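Local coordinates for cell division control protein Cdc48 (Mycobacterium smegmatis, PDB 5E7P), which probably binds and hydrolyses ATP as a Cdc48-type member of the AAA ATPase family, at residues R36-L42 against T81-V87. Numbering follows the deposited sequence.
Sequences RRGVVRL and TALLDDV
Strands 39-42 and 81-84 run antiparallel (160°), their axes 4.8 Å apart at closest. One hydrogen-bonded pair joins them, R41 N to L83 O and L83 N to R41 O, both 3.0 Å. Beyond it, water 3 bridges V39 O (2.7 Å) and L83 O (2.6 Å). V40 (p) and L42 (m, t) face the interior, V40 CG2 3.8 Å from L84 CD1 and L42 CD2 3.7 Å from A82 CB; L42 and A82 also touch L24. R41 (m, m, t) and L83 (m, t) share the other face (CB to CB 3.6 Å), the arginine leading away to a salt bridge with D34. R36 (phi/psi 60/38) and G38 (77/32) are left-handed, easy for glycine, less usual for arginine. D85 (p) N-caps helix 86-92, its two oxygens dividing the work: OD1 hydrogen-bonds T88 OG1, OD2 accepts R36 N (2.8 Å). Water 1 accepts from R37 N (2.6 Å) and V39 N (3.0 Å), water 2 from G38 N (2.7 Å); they donate to D85 OD2 at 2.6 and 2.5 Å. R36 (chi1 -136°, t, m, chi4 -171°) puts NH2 2.8 Å from D86 OD2 in a salt bridge. Such edge-strand pairing, closing a six-stranded sheet, is consistent with the double-psi beta-barrel of Cdc48 N-terminal domains.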
ATOM      1  N   ARG A  36      -1.646  23.728   4.803  1.00 61.26           N
ATOM      2  CA  ARG A  36      -1.612  23.022   6.081  1.00 64.17           C
ATOM      3  C   ARG A  36      -2.174  21.605   5.980  1.00 62.35           C
ATOM      4  O   ARG A  36      -2.846  21.123   6.891  1.00 63.30           O
ATOM      5  CB  ARG A  36      -2.334  23.832   7.165  1.00 68.99           C
ATOM      6  CG  ARG A  36      -1.589  23.884   8.487  1.00 72.18           C
ATOM      7  CD  ARG A  36      -2.252  24.826   9.483  1.00 76.52           C
ATOM      8  NE  ARG A  36      -1.982  26.229   9.184  1.00 79.24           N
ATOM      9  CZ  ARG A  36      -2.305  27.239   9.986  1.00 82.56           C
ATOM     10  NH1 ARG A  36      -2.910  27.000  11.142  1.00 84.00           N
ATOM     11  NH2 ARG A  36      -2.021  28.486   9.637  1.00 83.72           N
ATOM     12  N   ARG A  37      -1.887  20.944   4.862  1.00 59.80           N
ATOM     13  CA  ARG A  37      -2.336  19.573   4.634  1.00 57.16           C
ATOM     14  C   ARG A  37      -1.170  18.667   4.246  1.00 56.57           C
ATOM     15  O   ARG A  37      -1.367  17.515   3.859  1.00 58.09           O
ATOM     16  CB  ARG A  37      -3.418  19.536   3.553  1.00 54.70           C
ATOM     17  CG  ARG A  37      -4.769  20.062   4.013  1.00 54.31           C
ATOM     18  CD  ARG A  37      -5.690  20.339   2.838  1.00 53.03           C
ATOM     19  NE  ARG A  37      -7.036  20.704   3.273  1.00 54.84           N
ATOM     20  CZ  ARG A  37      -7.396  21.926   3.655  1.00 56.96           C
ATOM     21  NH1 ARG A  37      -6.505  22.908   3.669  1.00 58.77           N
ATOM     22  NH2 ARG A  37      -8.644  22.168   4.033  1.00 57.14           N
ATOM     23  N   GLY A  38       0.045  19.198   4.351  1.00 53.30           N
ATOM     24  CA  GLY A  38       1.243  18.435   4.050  1.00 49.26           C
ATOM     25  C   GLY A  38       1.493  18.285   2.562  1.00 45.52           C
ATOM     26  O   GLY A  38       2.050  17.283   2.117  1.00 43.78           O
ATOM     27  N   VAL A  39       1.089  19.289   1.792  1.00 44.59           N
ATOM     28  CA  VAL A  39       1.205  19.226   0.340  1.00 44.38           C
ATOM     29  C   VAL A  39       1.962  20.421  -0.232  1.00 45.27           C
ATOM     30  O   VAL A  39       1.626  21.572   0.048  1.00 48.22           O
ATOM     31  CB  VAL A  39      -0.188  19.136  -0.330  1.00 45.08           C
ATOM     32  CG1 VAL A  39      -0.074  19.334  -1.837  1.00 44.80           C
ATOM     33  CG2 VAL A  39      -0.858  17.802  -0.001  1.00 43.07           C
ATOM     34  N   VAL A  40       2.985  20.139  -1.032  1.00 43.88           N
ATOM     35  CA  VAL A  40       3.722  21.180  -1.740  1.00 43.57           C
ATOM     36  C   VAL A  40       3.439  21.092  -3.245  1.00 43.10           C
ATOM     37  O   VAL A  40       3.465  20.007  -3.828  1.00 41.88           O
ATOM     38  CB  VAL A  40       5.242  21.094  -1.454  1.00 41.55           C
ATOM     39  CG1 VAL A  40       5.775  19.702  -1.768  1.00 39.33           C
ATOM     40  CG2 VAL A  40       6.003  22.158  -2.232  1.00 42.07           C
ATOM     41  N   ARG A  41       3.151  22.233  -3.865  1.00 44.47           N
ATOM     42  CA  ARG A  41       2.770  22.264  -5.276  1.00 43.92           C
ATOM     43  C   ARG A  41       3.966  22.451  -6.214  1.00 44.85           C
ATOM     44  O   ARG A  41       4.663  23.467  -6.166  1.00 43.86           O
ATOM     45  CB  ARG A  41       1.723  23.352  -5.529  1.00 44.16           C
ATOM     46  CG  ARG A  41       0.378  23.110  -4.859  1.00 42.58           C
ATOM     47  CD  ARG A  41      -0.391  21.993  -5.546  1.00 41.46           C
ATOM     48  NE  ARG A  41      -1.623  21.662  -4.835  1.00 42.03           N
ATOM     49  CZ  ARG A  41      -2.350  20.572  -5.064  1.00 41.50           C
ATOM     50  NH1 ARG A  41      -1.972  19.699  -5.988  1.00 39.99           N
ATOM     51  NH2 ARG A  41      -3.455  20.349  -4.364  1.00 41.14           N
ATOM     52  N   LEU A  42       4.187  21.461  -7.073  1.00 45.34           N
ATOM     53  CA  LEU A  42       5.295  21.489  -8.017  1.00 46.18           C
ATOM     54  C   LEU A  42       4.796  21.381  -9.453  1.00 48.38           C
ATOM     55  O   LEU A  42       3.797  20.715  -9.725  1.00 49.30           O
ATOM     56  CB  LEU A  42       6.267  20.345  -7.726  1.00 44.81           C
ATOM     57  CG  LEU A  42       6.986  20.374  -6.377  1.00 43.77           C
ATOM     58  CD1 LEU A  42       7.735  19.072  -6.135  1.00 40.94           C
ATOM     59  CD2 LEU A  42       7.934  21.557  -6.318  1.00 44.39           C
ATOM     60  N   THR A  81       8.891  27.562  -9.914  1.00 48.89           N
ATOM     61  CA  THR A  81       8.235  27.971  -8.676  1.00 49.07           C
ATOM     62  C   THR A  81       7.596  26.802  -7.923  1.00 48.67           C
ATOM     63  O   THR A  81       6.874  25.989  -8.503  1.00 47.53           O
ATOM     64  CB  THR A  81       7.164  29.051  -8.937  1.00 51.21           C
ATOM     65  OG1 THR A  81       7.790  30.237  -9.441  1.00 54.99           O
ATOM     66  CG2 THR A  81       6.420  29.388  -7.653  1.00 50.26           C
ATOM     67  N   ALA A  82       7.876  26.725  -6.625  1.00 47.98           N
ATOM     68  CA  ALA A  82       7.230  25.755  -5.754  1.00 45.64           C
ATOM     69  C   ALA A  82       6.301  26.482  -4.788  1.00 49.71           C
ATOM     70  O   ALA A  82       6.658  27.525  -4.244  1.00 49.97           O
ATOM     71  CB  ALA A  82       8.265  24.961  -4.991  1.00 42.23           C
ATOM     72  N   LEU A  83       5.105  25.936  -4.586  1.00 53.12           N
ATOM     73  CA  LEU A  83       4.149  26.533  -3.660  1.00 56.01           C
ATOM     74  C   LEU A  83       4.160  25.817  -2.318  1.00 55.64           C
ATOM     75  O   LEU A  83       3.867  24.624  -2.231  1.00 54.70           O
ATOM     76  CB  LEU A  83       2.736  26.526  -4.247  1.00 58.18           C
ATOM     77  CG  LEU A  83       2.511  27.407  -5.473  1.00 61.10           C
ATOM     78  CD1 LEU A  83       1.037  27.426  -5.844  1.00 62.66           C
ATOM     79  CD2 LEU A  83       3.024  28.813  -5.219  1.00 62.74           C
ATOM     80  N   LEU A  84       4.503  26.558  -1.271  1.00 55.19           N
ATOM     81  CA  LEU A  84       4.566  26.006   0.073  1.00 54.63           C
ATOM     82  C   LEU A  84       3.594  26.752   0.981  1.00 58.46           C
ATOM     83  O   LEU A  84       3.439  27.968   0.866  1.00 59.85           O
ATOM     84  CB  LEU A  84       5.990  26.110   0.633  1.00 51.92           C
ATOM     85  CG  LEU A  84       7.103  25.202   0.094  1.00 48.88           C
ATOM     86  CD1 LEU A  84       7.466  25.517  -1.350  1.00 46.90           C
ATOM     87  CD2 LEU A  84       8.340  25.303   0.974  1.00 50.35           C
ATOM     88  N   ASP A  85       2.930  26.024   1.874  1.00 60.48           N
ATOM     89  CA  ASP A  85       2.071  26.662   2.864  1.00 63.97           C
ATOM     90  C   ASP A  85       2.911  27.240   4.001  1.00 66.00           C
ATOM     91  O   ASP A  85       4.134  27.081   4.017  1.00 65.46           O
ATOM     92  CB  ASP A  85       1.007  25.692   3.391  1.00 64.80           C
ATOM     93  CG  ASP A  85       1.587  24.366   3.847  1.00 64.58           C
ATOM     94  OD1 ASP A  85       2.698  24.353   4.412  1.00 63.52           O
ATOM     95  OD2 ASP A  85       0.923  23.328   3.645  1.00 65.58           O
ATOM     96  N   ASP A  86       2.259  27.908   4.947  1.00 68.48           N
ATOM     97  CA  ASP A  86       2.970  28.597   6.022  1.00 70.22           C
ATOM     98  C   ASP A  86       3.814  27.666   6.893  1.00 67.85           C
ATOM     99  O   ASP A  86       4.938  28.007   7.260  1.00 68.75           O
ATOM    100  CB  ASP A  86       2.002  29.411   6.888  1.00 74.43           C
ATOM    101  CG  ASP A  86       0.800  28.604   7.342  1.00 77.00           C
ATOM    102  OD1 ASP A  86       0.887  27.359   7.374  1.00 75.34           O
ATOM    103  OD2 ASP A  86      -0.235  29.222   7.672  1.00 80.33           O
ATOM    104  N   VAL A  87       3.279  26.492   7.215  1.00 65.57           N
ATOM    105  CA  VAL A  87       3.993  25.553   8.077  1.00 64.30           C
ATOM    106  C   VAL A  87       5.180  24.894   7.376  1.00 62.30           C
ATOM    107  O   VAL A  87       6.180  24.573   8.017  1.00 62.16           O
ATOM    108  CB  VAL A  87       3.061  24.467   8.666  1.00 62.79           C
ATOM    109  CG1 VAL A  87       2.089  25.083   9.660  1.00 64.50           C
ATOM    110  CG2 VAL A  87       2.322  23.739   7.563  1.00 60.90           C
TER
HETATM  111  O   HOH W   1      -0.726  21.549   2.612  1.00 52.89           O
HETATM  112  O   HOH W   2       1.145  21.430   5.318  1.00 48.97           O
HETATM  113  O   HOH W   3       1.565  24.024  -1.068  1.00 44.61           O